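Local coordinates for lipopolysaccharide biosynthesis protein wbpB (Thermus thermophilus HB27, PDB 3OA0) that probably acts as an NAD-dependent oxidoreductase on a UDP-linked sugar acid in lipopolysaccharide biosynthesis, at residues 77-82 with 100-105; 91-96 with 122-127. All coordinates share one frame; numbering follows the deposited sequence.

Contact 1: residues 77-82 with 100-105; sequences SIASPN and LSEKPL. With NAD (nicotinamide-adenine-dinucleotide), chain E.
The Asn82 amide has the Pro104 ring over one face, with Pro104 CD 3.4 Å from Asn82 CG; the two side chains cross at about a right angle. At the oxygen end, Asn82 OD1 takes a hydrogen bond from NAD O3D at 2.6 Å, while ND2 is held by Asn183 and by the carbonyl of Ser177. With both ends engaged, the amide has little freedom to flip. An alanine here would probably leave O3D without its acceptor and open a gap beside the proline ring. The other hydroxyl of the nicotinamide ribose is read from across the contact: NAD O2D donates to Lys103 O at 2.9 Å, and Lys103 NZ adds a weak bond to O2D while also reaching the bound UDP-sugar acid. The Glu102 carboxylate brings OE1 3.4 Å from C2N of the nicotinamide ring. Its CG stands anti to the carbonyl carbon (chi1 -83°), 3.4 Å from NAD O4D, a bend at chi2 turns the carboxylate toward the nicotinamide, and His19 and His266 bind OE2. Behind the cofactor the backbones run parallel: Ile78 N bonds to Leu100 O at 3.0 Å, and Glu102 N closes on Ile78 O at 2.8 Å, nearly straight on to the carbonyl. Beyond this bond the chains splay apart, leaving room for the nicotinamide ribose, and a cis peptide before Pro104 turns the second chain. This is the beta-alpha-beta unit of a Rossmann fold, strand 75-78, helix 85-94 and strand 98-101, ending in the Glu-Lys-Pro signature of Gfo/Idh/MocA oxidoreductases.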
loop_
_atom_site.group_PDB
_atom_site.type_symbol
_atom_site.label_atom_id
_atom_site.label_comp_id
_atom_site.label_asym_id
_atom_site.label_seq_id
_atom_site.Cartn_x
_atom_site.Cartn_y
_atom_site.Cartn_z
ATOM N N SER A 77 22.755 -4.093 -3.563
ATOM C CA SER A 77 22.143 -4.904 -4.628
ATOM C C SER A 77 20.653 -4.588 -4.800
ATOM O O SER A 77 19.928 -4.572 -3.796
ATOM C CB SER A 77 22.283 -6.379 -4.312
ATOM O OG SER A 77 23.664 -6.722 -4.282
ATOM N N ILE A 78 20.190 -4.353 -6.032
ATOM C CA ILE A 78 18.912 -3.656 -6.272
ATOM C C ILE A 78 18.020 -4.540 -7.125
ATOM O O ILE A 78 18.346 -4.874 -8.290
ATOM C CB ILE A 78 19.095 -2.291 -6.945
ATOM C CG1 ILE A 78 19.789 -1.301 -6.007
ATOM C CG2 ILE A 78 17.766 -1.648 -7.390
ATOM C CD1 ILE A 78 20.290 -0.136 -6.773
ATOM N N ALA A 79 16.937 -4.997 -6.505
ATOM C CA ALA A 79 15.993 -5.852 -7.202
ATOM C C ALA A 79 14.577 -5.373 -7.024
ATOM O O ALA A 79 13.685 -6.202 -6.920
ATOM C CB ALA A 79 16.146 -7.306 -6.791
ATOM N N SER A 80 14.389 -4.052 -7.011
ATOM C CA SER A 80 13.084 -3.438 -6.969
ATOM C C SER A 80 12.551 -3.257 -8.397
ATOM O O SER A 80 13.253 -3.608 -9.361
ATOM C CB SER A 80 13.277 -2.078 -6.354
ATOM O OG SER A 80 14.274 -1.368 -7.104
ATOM N N PRO A 81 11.309 -2.745 -8.529
ATOM C CA PRO A 81 10.759 -2.509 -9.863
ATOM C C PRO A 81 11.652 -1.558 -10.688
ATOM O O PRO A 81 12.388 -0.715 -10.132
ATOM C CB PRO A 81 9.396 -1.907 -9.567
ATOM C CG PRO A 81 8.969 -2.699 -8.242
ATOM C CD PRO A 81 10.293 -2.634 -7.467
ATOM N N ASN A 82 11.547 -1.649 -12.010
ATOM C CA ASN A 82 12.517 -0.989 -12.913
ATOM C C ASN A 82 12.632 0.500 -12.702
ATOM O O ASN A 82 13.746 1.021 -12.674
ATOM C CB ASN A 82 12.153 -1.285 -14.359
ATOM C CG ASN A 82 12.262 -2.748 -14.675
ATOM O OD1 ASN A 82 12.847 -3.519 -13.913
ATOM N ND2 ASN A 82 11.691 -3.144 -15.801
ATOM N N LEU A 100 24.780 -2.746 -7.472
ATOM C CA LEU A 100 24.669 -3.902 -8.358
ATOM C C LEU A 100 23.194 -4.153 -8.660
ATOM O O LEU A 100 22.545 -4.844 -7.845
ATOM C CB LEU A 100 25.239 -5.162 -7.726
ATOM C CG LEU A 100 25.129 -6.418 -8.559
ATOM C CD1 LEU A 100 25.537 -6.045 -10.008
ATOM C CD2 LEU A 100 26.056 -7.472 -7.982
ATOM N N SER A 101 22.711 -3.563 -9.763
ATOM C CA SER A 101 21.284 -3.412 -10.073
ATOM C C SER A 101 20.774 -4.428 -11.068
ATOM O O SER A 101 21.485 -4.783 -12.035
ATOM C CB SER A 101 21.019 -2.013 -10.604
ATOM O OG SER A 101 19.657 -1.788 -10.959
ATOM N N GLU A 102 19.571 -4.946 -10.826
ATOM C CA GLU A 102 18.972 -5.809 -11.833
ATOM C C GLU A 102 18.838 -5.039 -13.148
ATOM O O GLU A 102 18.888 -3.818 -13.188
ATOM C CB GLU A 102 17.622 -6.371 -11.355
ATOM C CG GLU A 102 17.834 -7.587 -10.473
ATOM C CD GLU A 102 18.251 -8.780 -11.308
ATOM O OE1 GLU A 102 18.160 -8.675 -12.549
ATOM O OE2 GLU A 102 18.599 -9.840 -10.757
ATOM N N LYS A 103 18.706 -5.738 -14.254
ATOM C CA LYS A 103 18.395 -5.049 -15.496
ATOM C C LYS A 103 16.907 -4.673 -15.545
ATOM O O LYS A 103 16.125 -5.222 -14.771
ATOM C CB LYS A 103 18.695 -6.002 -16.633
ATOM C CG LYS A 103 18.224 -7.425 -16.389
ATOM C CD LYS A 103 16.945 -7.777 -17.156
ATOM C CE LYS A 103 15.714 -7.333 -16.369
ATOM N NZ LYS A 103 14.374 -7.462 -17.026
ATOM N N PRO A 104 16.517 -3.652 -16.332
ATOM C CA PRO A 104 17.421 -2.778 -17.074
ATOM C C PRO A 104 18.089 -1.941 -15.995
ATOM O O PRO A 104 17.441 -1.519 -15.024
ATOM C CB PRO A 104 16.465 -1.854 -17.858
ATOM C CG PRO A 104 15.258 -1.815 -16.951
ATOM C CD PRO A 104 15.114 -3.233 -16.512
ATOM N N LEU A 105 19.376 -1.675 -16.154
ATOM C CA LEU A 105 20.108 -0.842 -15.203
ATOM C C LEU A 105 19.374 0.418 -14.813
ATOM O O LEU A 105 19.308 0.758 -13.631
ATOM C CB LEU A 105 21.447 -0.423 -15.836
ATOM C CG LEU A 105 22.397 0.225 -14.833
ATOM C CD1 LEU A 105 22.337 -0.636 -13.577
ATOM C CD2 LEU A 105 23.792 0.205 -15.466
HETATM P PA NAD E . 8.765 -8.538 -8.124
HETATM O O1A NAD E . 8.462 -9.967 -7.863
HETATM O O2A NAD E . 7.443 -7.762 -8.195
HETATM O O5B NAD E . 9.641 -8.179 -6.820
HETATM C C5B NAD E . 9.475 -6.789 -6.575
HETATM C C4B NAD E . 9.827 -6.437 -5.137
HETATM O O4B NAD E . 10.382 -5.123 -5.076
HETATM C C3B NAD E . 8.447 -6.466 -4.463
HETATM O O3B NAD E . 8.721 -7.228 -3.313
HETATM C C2B NAD E . 8.187 -4.987 -4.052
HETATM O O2B NAD E . 7.565 -5.020 -2.772
HETATM C C1B NAD E . 9.654 -4.482 -4.000
HETATM N N9A NAD E . 9.690 -3.013 -3.962
HETATM C C8A NAD E . 8.765 -2.093 -4.408
HETATM N N7A NAD E . 9.161 -0.894 -4.100
HETATM C C5A NAD E . 10.354 -0.986 -3.438
HETATM C C6A NAD E . 11.232 -0.065 -2.855
HETATM N N6A NAD E . 10.945 1.307 -2.884
HETATM N N1A NAD E . 12.319 -0.584 -2.303
HETATM C C2A NAD E . 12.617 -1.875 -2.190
HETATM N N3A NAD E . 11.793 -2.757 -2.706
HETATM C C4A NAD E . 10.696 -2.341 -3.326
HETATM O O3 NAD E . 9.571 -8.415 -9.497
HETATM P PN NAD E . 10.969 -9.132 -9.669
HETATM O O1N NAD E . 10.724 -10.145 -10.770
HETATM O O2N NAD E . 11.753 -9.915 -8.619
HETATM O O5D NAD E . 11.845 -8.168 -10.624
HETATM C C5D NAD E . 12.780 -7.470 -9.857
HETATM C C4D NAD E . 13.885 -6.901 -10.747
HETATM O O4D NAD E . 14.546 -8.085 -11.231
HETATM C C3D NAD E . 13.276 -6.234 -12.017
HETATM O O3D NAD E . 14.174 -5.170 -12.335
HETATM C C2D NAD E . 13.303 -7.298 -13.118
HETATM O O2D NAD E . 13.687 -6.680 -14.351
HETATM C C1D NAD E . 14.454 -8.220 -12.656
HETATM N N1N NAD E . 14.321 -9.641 -13.007
HETATM C C2N NAD E . 15.370 -10.280 -13.528
HETATM C C3N NAD E . 15.276 -11.639 -13.873
HETATM C C7N NAD E . 16.429 -12.385 -14.449
HETATM O O7N NAD E . 16.259 -13.505 -14.881
HETATM N N7N NAD E . 17.670 -11.843 -14.468
HETATM C C4N NAD E . 14.059 -12.314 -13.693
HETATM C C5N NAD E . 13.003 -11.583 -13.157
HETATM C C6N NAD E . 13.159 -10.256 -12.821
#

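Contact 2: residues 91-96 with 122-127; sequences MALRLG and TGRRVY
Leu93 and Arg124 approach to 6.2 Å between their CA atoms where helix 85-94 ends in a Schellman motif, with Gly96 at positive phi, and where the chain leaving helix 109-122 turns through Gly123 toward strand 126-128. Leu93 has CG anti to its carbonyl carbon (chi1 -58°), which, with chi2 at 179°, turns the methyls toward 124-126. CD2 rests on Arg124 CB at 3.6 Å, and the two side chains slide past each other in opposite directions. CD1 meets Val126 CG2 more loosely, at 4.2 Å, and Leu115 and Leu118 of helix 109-122 pack on the same leucine. Closer to solvent, the Arg124 guanidinium lies with one face against the helix end: Gly96 O stands over its centre, 3.1 Å from CZ. The N-H bonds do not point at this oxygen, so this is not a hydrogen bond, and any attraction is probably electrostatic; the arginine also touches a crystal neighbour, so its exact pose is less certain. Leu93 O receives Gly96 N at 3.0 Å inside the helix end and a weak bond from Thr122 OG1 at 3.3 Å, although the modelled position of the threonine is doubtful. The Arg125 guanidinium instead pairs with Glu119 in a salt bridge, through NE. The chemistry is thus a small apolar core around Leu93, edged by a carbonyl-to-cation contact that probably eases the negative pole of the helix end.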
loop_
_atom_site.group_PDB
_atom_site.type_symbol
_atom_site.label_atom_id
_atom_site.label_comp_id
_atom_site.label_asym_id
_atom_site.label_seq_id
_atom_site.Cartn_x
_atom_site.Cartn_y
_atom_site.Cartn_z
ATOM N N MET A 91 20.916 6.391 -4.395
ATOM C CA MET A 91 21.051 6.118 -2.959
ATOM C C MET A 91 22.348 5.348 -2.690
ATOM O O MET A 91 23.120 5.699 -1.795
ATOM C CB MET A 91 19.831 5.335 -2.412
ATOM C CG MET A 91 19.953 4.806 -0.955
ATOM S SD MET A 91 18.376 4.123 -0.306
ATOM C CE MET A 91 17.380 5.592 -0.493
ATOM N N ALA A 92 22.604 4.282 -3.437
ATOM C CA ALA A 92 23.846 3.559 -3.183
ATOM C C ALA A 92 25.077 4.470 -3.200
ATOM O O ALA A 92 25.976 4.270 -2.374
ATOM C CB ALA A 92 24.050 2.456 -4.167
ATOM N N LEU A 93 25.111 5.441 -4.117
ATOM C CA LEU A 93 26.327 6.240 -4.341
ATOM C C LEU A 93 26.458 7.323 -3.262
ATOM O O LEU A 93 27.567 7.607 -2.818
ATOM C CB LEU A 93 26.376 6.901 -5.743
ATOM C CG LEU A 93 26.285 5.985 -6.979
ATOM C CD1 LEU A 93 26.321 6.760 -8.277
ATOM C CD2 LEU A 93 27.342 4.887 -7.020
ATOM N N ARG A 94 25.356 7.999 -2.940
ATOM C CA ARG A 94 25.353 8.968 -1.857
ATOM C C ARG A 94 25.667 8.343 -0.495
ATOM O O ARG A 94 26.068 9.084 0.391
ATOM C CB ARG A 94 24.070 9.816 -1.777
ATOM C CG ARG A 94 22.918 9.179 -1.024
ATOM C CD ARG A 94 21.853 10.226 -0.803
ATOM N NE ARG A 94 21.350 10.672 -2.098
ATOM C CZ ARG A 94 20.295 10.125 -2.684
ATOM N NH1 ARG A 94 19.896 10.582 -3.870
ATOM N NH2 ARG A 94 19.627 9.157 -2.039
ATOM N N LEU A 95 25.570 7.022 -0.367
ATOM C CA LEU A 95 25.884 6.302 0.866
ATOM C C LEU A 95 27.325 5.799 0.846
ATOM O O LEU A 95 27.722 5.022 1.724
ATOM C CB LEU A 95 24.976 5.084 1.045
ATOM C CG LEU A 95 23.566 5.337 1.624
ATOM C CD1 LEU A 95 22.811 4.027 1.532
ATOM C CD2 LEU A 95 23.584 5.806 3.080
ATOM N N GLY A 96 28.068 6.212 -0.185
ATOM C CA GLY A 96 29.420 5.737 -0.381
ATOM C C GLY A 96 29.455 4.272 -0.685
ATOM O O GLY A 96 30.347 3.550 -0.257
ATOM N N THR A 122 31.912 10.795 -6.697
ATOM C CA THR A 122 31.524 10.008 -5.552
ATOM C C THR A 122 32.575 8.930 -5.377
ATOM O O THR A 122 32.677 8.234 -4.341
ATOM C CB THR A 122 30.207 9.275 -5.909
ATOM O OG1 THR A 122 29.217 9.487 -4.905
ATOM C CG2 THR A 122 30.406 7.791 -6.185
ATOM N N GLY A 123 33.338 8.727 -6.441
ATOM C CA GLY A 123 34.318 7.646 -6.373
ATOM C C GLY A 123 33.762 6.243 -6.246
ATOM O O GLY A 123 34.448 5.313 -5.839
ATOM N N ARG A 124 32.513 6.057 -6.646
ATOM C CA ARG A 124 31.880 4.755 -6.591
ATOM C C ARG A 124 31.412 4.329 -7.990
ATOM O O ARG A 124 31.347 5.164 -8.885
ATOM C CB ARG A 124 30.665 4.867 -5.667
ATOM C CG ARG A 124 30.883 4.041 -4.426
ATOM C CD ARG A 124 31.860 4.730 -3.537
ATOM N NE ARG A 124 32.610 3.711 -2.811
ATOM C CZ ARG A 124 33.146 3.920 -1.615
ATOM N NH1 ARG A 124 32.976 5.096 -1.010
ATOM N NH2 ARG A 124 33.820 2.945 -1.033
ATOM N N ARG A 125 31.091 3.054 -8.163
ATOM C CA ARG A 125 30.787 2.489 -9.499
ATOM C C ARG A 125 29.381 1.847 -9.539
ATOM O O ARG A 125 28.878 1.370 -8.514
ATOM C CB ARG A 125 31.837 1.422 -9.831
ATOM C CG ARG A 125 33.255 2.002 -10.122
ATOM C CD ARG A 125 33.231 3.020 -11.265
ATOM N NE ARG A 125 32.635 2.502 -12.514
ATOM C CZ ARG A 125 33.095 1.467 -13.222
ATOM N NH1 ARG A 125 32.479 1.072 -14.335
ATOM N NH2 ARG A 125 34.190 0.807 -12.843
ATOM N N VAL A 126 28.779 1.800 -10.726
ATOM C CA VAL A 126 27.449 1.217 -10.949
ATOM C C VAL A 126 27.586 -0.021 -11.818
ATOM O O VAL A 126 28.138 0.059 -12.912
ATOM C CB VAL A 126 26.555 2.193 -11.720
ATOM C CG1 VAL A 126 25.169 1.590 -11.992
ATOM C CG2 VAL A 126 26.487 3.535 -10.989
ATOM N N TYR A 127 27.128 -1.173 -11.355
ATOM C CA TYR A 127 27.213 -2.410 -12.108
ATOM C C TYR A 127 25.801 -2.936 -12.338
ATOM O O TYR A 127 24.840 -2.464 -11.693
ATOM C CB TYR A 127 28.039 -3.473 -11.383
ATOM C CG TYR A 127 29.454 -3.006 -11.240
ATOM C CD1 TYR A 127 30.267 -2.859 -12.368
ATOM C CD2 TYR A 127 29.959 -2.629 -9.999
ATOM C CE1 TYR A 127 31.568 -2.386 -12.255
ATOM C CE2 TYR A 127 31.254 -2.156 -9.866
ATOM C CZ TYR A 127 32.037 -2.034 -10.995
ATOM O OH TYR A 127 33.304 -1.543 -10.861
#

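Contacts 1 and 2 lie on the same Rossmann sheet, their centres about 14 Å apart, and their segments alternate along the chain. Helix 85-94, whose end makes contact 2, is the crossover between the two strands of contact 1. Strands 98-101 and 126-128 are neighbours, joined by a probable hydrogen bond from Ser101 N to Tyr127 O at 3.1 Å. Just past the first of these strands, Leu105 CD1 packs 3.9 Å from Val126 CG1. Contact 1 holds the cofactor directly, whereas in contact 2 the Val126 side chain is still about 13 Å from NAD: that contact is packing near the start of edge strand 126-128, away from the cofactor.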